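Long-range contacts in ribosomal protein L11 methyltransferase (PDB 3GRZ), which probably trimethylates lysine side chains of ribosomal protein L11 using S-adenosyl-L-methionine, and is represented here by its C-terminal methyltransferase part: residues V15-D20 and R32-L37; L62-V67 and L128-I133; I160-L165 and A185-G190. All blocks are in the same frame, centred on the assembly; numbering follows the deposited sequence. Where two conformers were deposited one is given.

Contact 1. Residues V15-D20 and R32-L37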
# COMPACT_ATOMS: atom_id res chain seq x y z
N VAL B 15 -12.65 -7.73 -10.90
CA VAL B 15 -14.02 -7.94 -11.31
C VAL B 15 -14.10 -9.23 -12.14
O VAL B 15 -13.19 -9.50 -12.92
CB VAL B 15 -14.50 -6.66 -12.06
CG1 VAL B 15 -15.24 -6.94 -13.34
CG2 VAL B 15 -15.31 -5.80 -11.13
N PRO B 16 -15.14 -10.06 -11.93
CA PRO B 16 -15.31 -11.25 -12.78
C PRO B 16 -15.62 -10.80 -14.21
O PRO B 16 -16.27 -9.77 -14.38
CB PRO B 16 -16.52 -11.96 -12.17
CG PRO B 16 -16.64 -11.38 -10.78
CD PRO B 16 -16.20 -9.97 -10.92
N GLU B 17 -15.17 -11.55 -15.21
CA GLU B 17 -15.24 -11.09 -16.61
C GLU B 17 -16.64 -10.73 -17.15
O GLU B 17 -16.76 -9.88 -18.04
CB GLU B 17 -14.55 -12.09 -17.56
CG GLU B 17 -15.12 -13.51 -17.59
CD GLU B 17 -16.23 -13.69 -18.62
OE1 GLU B 17 -16.15 -13.06 -19.70
OE2 GLU B 17 -17.18 -14.46 -18.36
N TRP B 18 -17.68 -11.37 -16.61
CA TRP B 18 -19.06 -11.13 -17.03
C TRP B 18 -19.66 -9.80 -16.54
O TRP B 18 -20.59 -9.29 -17.15
CB TRP B 18 -19.97 -12.30 -16.60
CG TRP B 18 -20.20 -12.39 -15.11
CD1 TRP B 18 -21.02 -11.60 -14.34
CD2 TRP B 18 -19.61 -13.34 -14.22
NE1 TRP B 18 -20.96 -12.00 -13.03
CE2 TRP B 18 -20.11 -13.06 -12.92
CE3 TRP B 18 -18.71 -14.40 -14.38
CZ2 TRP B 18 -19.74 -13.80 -11.80
CZ3 TRP B 18 -18.34 -15.14 -13.26
CH2 TRP B 18 -18.85 -14.84 -11.99
N GLU B 19 -19.12 -9.27 -15.44
CA GLU B 19 -19.66 -8.07 -14.77
C GLU B 19 -19.61 -6.82 -15.65
O GLU B 19 -18.73 -6.68 -16.49
CB GLU B 19 -18.91 -7.80 -13.47
CG GLU B 19 -19.47 -8.53 -12.25
CD GLU B 19 -20.31 -7.63 -11.35
OE1 GLU B 19 -20.68 -6.51 -11.76
OE2 GLU B 19 -20.60 -8.06 -10.21
N ASP B 20 -20.59 -5.94 -15.46
CA ASP B 20 -20.58 -4.64 -16.14
C ASP B 20 -20.41 -3.57 -15.08
O ASP B 20 -21.36 -2.89 -14.69
CB ASP B 20 -21.89 -4.44 -16.93
CG ASP B 20 -21.82 -3.25 -17.88
OD1 ASP B 20 -20.71 -2.76 -18.18
OD2 ASP B 20 -22.90 -2.81 -18.34
N ARG B 32 -10.22 -7.44 -15.03
CA ARG B 32 -11.15 -8.53 -15.31
C ARG B 32 -10.43 -9.88 -15.30
O ARG B 32 -9.37 -10.05 -15.92
CB ARG B 32 -11.89 -8.28 -16.62
CG ARG B 32 -12.71 -7.00 -16.57
CD ARG B 32 -13.61 -6.80 -17.78
NE ARG B 32 -14.56 -5.72 -17.51
CZ ARG B 32 -15.76 -5.89 -16.97
NH1 ARG B 32 -16.55 -4.85 -16.76
NH2 ARG B 32 -16.18 -7.11 -16.65
N LEU B 33 -11.01 -10.83 -14.58
CA LEU B 33 -10.49 -12.19 -14.51
C LEU B 33 -11.61 -13.19 -14.79
O LEU B 33 -12.76 -12.95 -14.41
CB LEU B 33 -9.89 -12.49 -13.13
CG LEU B 33 -8.66 -11.76 -12.58
CD1 LEU B 33 -8.26 -12.36 -11.24
CD2 LEU B 33 -7.47 -11.81 -13.54
N ASP B 34 -11.28 -14.29 -15.45
CA ASP B 34 -12.24 -15.33 -15.78
C ASP B 34 -12.16 -16.44 -14.73
O ASP B 34 -11.15 -17.15 -14.65
CB ASP B 34 -11.98 -15.86 -17.21
CG ASP B 34 -13.01 -16.91 -17.68
OD1 ASP B 34 -13.83 -17.42 -16.88
OD2 ASP B 34 -13.00 -17.22 -18.89
N PRO B 35 -13.23 -16.60 -13.92
CA PRO B 35 -13.28 -17.57 -12.82
C PRO B 35 -13.31 -19.01 -13.29
O PRO B 35 -12.95 -19.91 -12.54
CB PRO B 35 -14.61 -17.24 -12.12
CG PRO B 35 -14.95 -15.88 -12.58
CD PRO B 35 -14.48 -15.84 -13.99
N GLY B 36 -13.73 -19.22 -14.54
CA GLY B 36 -13.72 -20.54 -15.17
C GLY B 36 -12.32 -21.07 -15.45
O GLY B 36 -12.13 -22.28 -15.58
N LEU B 37 -11.34 -20.17 -15.55
CA LEU B 37 -9.95 -20.57 -15.73
C LEU B 37 -9.34 -20.91 -14.38
O LEU B 37 -9.90 -20.57 -13.34
CB LEU B 37 -9.15 -19.46 -16.43
CG LEU B 37 -9.65 -19.03 -17.81
CD1 LEU B 37 -8.95 -17.77 -18.26
CD2 LEU B 37 -9.48 -20.15 -18.85
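Arg-32 reaches across to Glu-19, the last residue of the type I turn Pro-16 to Glu-19. Its side chain, in one of two deposited conformers, is extended from CG to NE and runs beside Val-15. In this conformer the tightest packing is around the guanidinium. Val-15 CG1 lies over one of its faces, 3.4 Å from Arg-32 NH2, while that nitrogen donates to Glu-19 O at 2.6 Å and Arg-32 NH1 adds a weak bond to the same oxygen at 2.9 Å. Beside this grip strands 12-16 and 29-33 pair in parallel in the small three-stranded sheet, just where both end: Leu-33 N donates to Val-15 O at 3.0 Å, and Glu-17 N bonds weakly to Leu-33 O.

The outer side is more exposed and touches at few points. Trp-18 CG sits between its backbone N and carbonyl carbon (chi1 70°), and the indole crosses Pro-35 with Trp-18 CZ3 3.5 Å from Pro-35 CG, while Pro-16 CB packs against one ring face. The Glu-17 and Asp-34 side chains lie loosely side by side, Glu-17 CG 3.9 Å from Asp-34 CB. Asp-34 OD1 accepts from Gly-36 N in an Asx turn, and helix 93-105 backs this side through Asn-102 and Leu-105.

In this conformer a neutral carbonyl oxygen, not a carboxylate, thus takes both guanidinium N-H groups, one of them weakly.

Contact 2. Residues L62-V67 and L128-I133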
# COMPACT_ATOMS: atom_id res chain seq x y z
N LEU B 62 9.61 -0.11 -14.16
CA LEU B 62 10.56 -1.13 -13.77
C LEU B 62 10.32 -2.37 -14.60
O LEU B 62 9.19 -2.64 -15.01
CB LEU B 62 10.36 -1.50 -12.29
CG LEU B 62 10.46 -0.39 -11.23
CD1 LEU B 62 10.09 -0.94 -9.86
CD2 LEU B 62 11.84 0.27 -11.20
N THR B 63 11.39 -3.13 -14.85
CA THR B 63 11.26 -4.43 -15.49
C THR B 63 10.88 -5.47 -14.42
O THR B 63 11.45 -5.50 -13.33
CB THR B 63 12.55 -4.85 -16.23
OG1 THR B 63 13.64 -4.93 -15.30
CG2 THR B 63 12.89 -3.84 -17.33
N VAL B 64 9.88 -6.30 -14.74
CA VAL B 64 9.23 -7.15 -13.74
C VAL B 64 9.28 -8.62 -14.15
O VAL B 64 9.05 -8.93 -15.32
CB VAL B 64 7.73 -6.74 -13.52
CG1 VAL B 64 7.03 -7.66 -12.52
CG2 VAL B 64 7.60 -5.27 -13.09
N ALA B 65 9.59 -9.49 -13.19
CA ALA B 65 9.28 -10.92 -13.30
C ALA B 65 8.26 -11.26 -12.23
O ALA B 65 8.48 -10.98 -11.05
CB ALA B 65 10.53 -11.79 -13.12
N ASP B 66 7.14 -11.85 -12.65
CA ASP B 66 6.12 -12.36 -11.76
C ASP B 66 6.22 -13.87 -11.74
O ASP B 66 5.87 -14.54 -12.71
CB ASP B 66 4.73 -11.90 -12.23
CG ASP B 66 3.58 -12.45 -11.36
OD1 ASP B 66 3.83 -12.87 -10.19
OD2 ASP B 66 2.42 -12.47 -11.84
N VAL B 67 6.70 -14.40 -10.63
CA VAL B 67 7.04 -15.82 -10.52
C VAL B 67 5.88 -16.56 -9.88
O VAL B 67 5.38 -16.14 -8.84
CB VAL B 67 8.33 -16.01 -9.67
CG1 VAL B 67 8.68 -17.49 -9.53
CG2 VAL B 67 9.50 -15.26 -10.30
N LEU B 128 12.40 -5.68 -10.55
CA LEU B 128 11.38 -6.08 -9.60
C LEU B 128 10.99 -7.55 -9.81
O LEU B 128 10.55 -7.94 -10.88
CB LEU B 128 10.17 -5.15 -9.68
CG LEU B 128 9.04 -5.37 -8.67
CD1 LEU B 128 9.48 -4.89 -7.30
CD2 LEU B 128 7.79 -4.63 -9.11
N ILE B 129 11.19 -8.37 -8.78
CA ILE B 129 10.76 -9.75 -8.83
C ILE B 129 9.61 -9.91 -7.83
O ILE B 129 9.75 -9.54 -6.67
CB ILE B 129 11.93 -10.74 -8.55
CG1 ILE B 129 13.00 -10.59 -9.64
CG2 ILE B 129 11.40 -12.18 -8.47
CD1 ILE B 129 14.24 -11.47 -9.47
N VAL B 130 8.47 -10.41 -8.30
CA VAL B 130 7.27 -10.53 -7.47
C VAL B 130 6.89 -12.00 -7.41
O VAL B 130 6.94 -12.70 -8.43
CB VAL B 130 6.07 -9.70 -8.04
CG1 VAL B 130 4.88 -9.78 -7.12
CG2 VAL B 130 6.45 -8.24 -8.26
N ALA B 131 6.52 -12.48 -6.22
CA ALA B 131 6.14 -13.89 -6.05
C ALA B 131 5.14 -14.06 -4.92
O ALA B 131 5.47 -13.85 -3.76
CB ALA B 131 7.39 -14.75 -5.78
N ASN B 132 3.90 -14.39 -5.28
CA ASN B 132 2.87 -14.76 -4.32
C ASN B 132 2.71 -16.27 -4.37
O ASN B 132 1.82 -16.79 -5.05
CB ASN B 132 1.54 -14.05 -4.60
CG ASN B 132 0.47 -14.36 -3.56
OD1 ASN B 132 0.75 -14.90 -2.50
ND2 ASN B 132 -0.76 -14.01 -3.87
N ILE B 133 3.58 -16.96 -3.65
CA ILE B 133 3.60 -18.41 -3.63
C ILE B 133 3.93 -18.85 -2.20
O ILE B 133 4.40 -18.05 -1.38
CB ILE B 133 4.60 -19.01 -4.68
CG1 ILE B 133 6.00 -18.44 -4.49
CG2 ILE B 133 4.13 -18.76 -6.13
CD1 ILE B 133 7.00 -18.76 -5.62
O HOH W 1 3.28 -14.62 -8.09
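Leu-128 holds CG anti to its backbone N (chi1 -176°), chi2 (73°) then turns its CD branches, and Val-64 holds CG2 anti to its carbonyl carbon. These side chains lie side by side, pointing the same way, with Leu-128 CD2 4.0 Å from Val-64 CG2. Val-64 CG1 reaches on along this face of the sheet to Val-130 CG2 at 4.3 Å. On the other face Val-67 crosses Ile-129, CG2 to CG2 at 4.1 Å, and its CB meets Ala-131 CB.

Between these two layers strands 63-67 and 128-132 run parallel, their axes only 17° apart. Four backbone bonds alternate between them: Leu-128 N to Thr-63 O, Ala-65 N to Leu-128 O, Val-130 N to Ala-65 O, and Val-67 N to Val-130 O at 2.8 Å, the last almost straight. Beyond it the strands part, leaving Val-67 O 4.2 Å from Asn-132 N. A water bridges the divergence: it accepts from Asn-132 N at 2.9 Å and lies 2.7 Å from Val-67 O and 2.8 Å from Asp-66 OD1. The other carboxylate oxygen, Asp-66 OD2, bonds to Thr-69 OG1.

This is the central, first-and-fourth strand pair of a class I methyltransferase fold, whose carboxyl ends border the cofactor cleft. Asn-132 is predicted to bind S-adenosyl-L-methionine, and its ND2 bonds to Thr-46 OG1.

Strands 85-90 and 153-161 flank the pair in the sheet. Helix 73-80 packs on the Asp-66 and Val-130 face through Leu-74, while helix 135-145 packs on the Ile-129 and Ala-131 face through Leu-138, Leu-141 and Leu-145.

Contact 3. Residues I160-L165 and A185-G190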
# COMPACT_ATOMS: atom_id res chain seq x y z
N ILE B 160 3.11 -15.86 2.47
CA ILE B 160 3.86 -16.40 3.61
C ILE B 160 2.95 -16.54 4.83
O ILE B 160 2.45 -15.53 5.33
CB ILE B 160 5.06 -15.50 3.99
CG1 ILE B 160 6.03 -15.39 2.82
CG2 ILE B 160 5.81 -16.04 5.23
CD1 ILE B 160 6.89 -14.12 2.83
N ASP B 161 2.74 -17.76 5.30
CA ASP B 161 2.08 -17.95 6.61
C ASP B 161 3.00 -17.44 7.73
O ASP B 161 4.20 -17.63 7.65
CB ASP B 161 1.74 -19.43 6.83
CG ASP B 161 0.98 -19.65 8.12
OD1 ASP B 161 -0.22 -19.31 8.15
OD2 ASP B 161 1.59 -20.12 9.10
N TYR B 162 2.43 -16.80 8.76
CA TYR B 162 3.24 -16.16 9.82
C TYR B 162 4.20 -17.10 10.56
O TYR B 162 5.28 -16.67 11.01
CB TYR B 162 2.36 -15.37 10.81
CG TYR B 162 1.63 -16.22 11.83
CD1 TYR B 162 2.07 -16.30 13.16
CD2 TYR B 162 0.50 -16.95 11.47
CE1 TYR B 162 1.38 -17.09 14.10
CE2 TYR B 162 -0.18 -17.73 12.38
CZ TYR B 162 0.26 -17.80 13.69
OH TYR B 162 -0.45 -18.59 14.58
N LEU B 163 3.83 -18.37 10.67
CA LEU B 163 4.68 -19.40 11.28
C LEU B 163 5.91 -19.72 10.44
O LEU B 163 6.93 -20.17 10.97
CB LEU B 163 3.88 -20.68 11.54
CG LEU B 163 2.72 -20.58 12.55
CD1 LEU B 163 1.83 -21.83 12.49
CD2 LEU B 163 3.21 -20.33 13.97
N GLN B 164 5.82 -19.46 9.13
CA GLN B 164 6.92 -19.69 8.20
C GLN B 164 7.90 -18.52 8.11
O GLN B 164 8.97 -18.65 7.52
CB GLN B 164 6.37 -19.98 6.81
CG GLN B 164 5.39 -21.14 6.75
CD GLN B 164 6.02 -22.43 6.22
OE1 GLN B 164 7.18 -22.75 6.52
NE2 GLN B 164 5.25 -23.18 5.43
N LEU B 165 7.53 -17.38 8.69
CA LEU B 165 8.35 -16.17 8.59
C LEU B 165 9.82 -16.24 9.10
O LEU B 165 10.71 -15.79 8.38
CB LEU B 165 7.59 -14.93 9.13
CG LEU B 165 8.24 -13.54 9.02
CD1 LEU B 165 8.60 -13.15 7.57
CD2 LEU B 165 7.34 -12.50 9.67
N ALA B 185 -1.65 -9.38 7.28
CA ALA B 185 -3.11 -9.37 7.29
C ALA B 185 -3.63 -10.78 7.60
O ALA B 185 -3.41 -11.72 6.82
CB ALA B 185 -3.67 -8.87 5.95
N GLY B 186 -4.32 -10.94 8.72
CA GLY B 186 -4.74 -12.26 9.20
C GLY B 186 -3.50 -13.06 9.54
O GLY B 186 -2.64 -12.58 10.26
N ARG B 187 -3.39 -14.26 8.98
CA ARG B 187 -2.18 -15.06 9.21
C ARG B 187 -1.12 -14.90 8.11
O ARG B 187 -0.05 -15.49 8.18
CB ARG B 187 -2.53 -16.54 9.47
CG ARG B 187 -3.15 -17.36 8.32
CD ARG B 187 -3.48 -18.80 8.83
NE ARG B 187 -2.30 -19.47 9.39
CZ ARG B 187 -2.29 -20.33 10.41
NH1 ARG B 187 -3.41 -20.67 11.04
NH2 ARG B 187 -1.13 -20.85 10.81
N TRP B 188 -1.43 -14.05 7.13
CA TRP B 188 -0.59 -13.89 5.94
C TRP B 188 0.38 -12.74 6.02
O TRP B 188 0.04 -11.68 6.53
CB TRP B 188 -1.46 -13.72 4.68
CG TRP B 188 -2.34 -14.89 4.46
CD1 TRP B 188 -3.70 -14.94 4.62
CD2 TRP B 188 -1.92 -16.20 4.08
NE1 TRP B 188 -4.15 -16.20 4.34
CE2 TRP B 188 -3.09 -17.00 4.01
CE3 TRP B 188 -0.68 -16.79 3.79
CZ2 TRP B 188 -3.05 -18.35 3.65
CZ3 TRP B 188 -0.64 -18.13 3.43
CH2 TRP B 188 -1.82 -18.90 3.36
N ILE B 189 1.57 -12.95 5.49
CA ILE B 189 2.65 -11.98 5.50
C ILE B 189 3.03 -11.61 4.08
O ILE B 189 3.11 -12.48 3.20
CB ILE B 189 3.92 -12.57 6.21
CG1 ILE B 189 3.58 -13.14 7.59
CG2 ILE B 189 5.05 -11.55 6.28
CD1 ILE B 189 3.42 -12.13 8.68
N GLY B 190 3.26 -10.31 3.86
CA GLY B 190 3.88 -9.82 2.63
C GLY B 190 5.15 -9.06 2.96
O GLY B 190 5.23 -8.39 3.99
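Asp-161 and Arg-187 form a salt bridge with carboxylate and guanidinium nearly coplanar, 23° apart. Arg-187 NH2 meets Asp-161 OD2 on its syn side at 3.3 Å in an almost straight bond (174°). Arg-187 NE, placed by a bend at chi3 (-56°), is modelled only 2.4 Å from Asp-161 OD1, a doubtfully short distance. Tyr-162 CE2 lies over one guanidinium face, 3.6 Å from Arg-187 NH2, and Leu-163 CD1 touches the guanidinium edge. On the buried side Ile-189 CD1 packs on Tyr-162 CB at 4.0 Å and on Leu-165 CD2 at 4.1 Å, while the CB atoms of Ile-160 and Ile-189 approach to 3.8 Å.

A second layer positions these groups. Leu-163 N donates to Asp-161 OD2 from above the carboxylate plane, closing an Asx turn. Ile-189 N to Ile-160 O at 2.7 Å and Tyr-162 N to Arg-187 O at 2.9 Å hold the backbones antiparallel. The type II' turn Ala-185 to Trp-188, with Gly-186 at positive phi, delivers Arg-187 to its partner; Ala-185 packs on Asp-180 of the second subunit.

The contact joins the C-terminal end of strand 153-161 to the start of strand 188-195, which the turn links to strand 177-185 as a hairpin. Leu-138 of helix 135-145 packs on Ile-160, whereas Trp-188, on the Asp-161 face, rests against Gln-45 and Thr-46 of helix 44-57.

From the N terminus the three contacts follow in series; none nests within or crosses another. Contact 1 closes a short excursion between two strands of the small three-stranded sheet. The chain then passes through helix 44-57 into the seven-stranded sheet, where contact 2 closes a 60-residue span that includes helices 73-80 and 93-105 and strand 85-90. Contact 3 closes the last span, helix 165-174 and strand 177-185, near the far edge of that sheet. Contacts 2 and 3 share the sheet through neighbouring strands 126-132 and 153-161, their nearest atoms about 5 Å apart, whereas contact 1 stays about 10 Å from contact 2 at the nearest atoms.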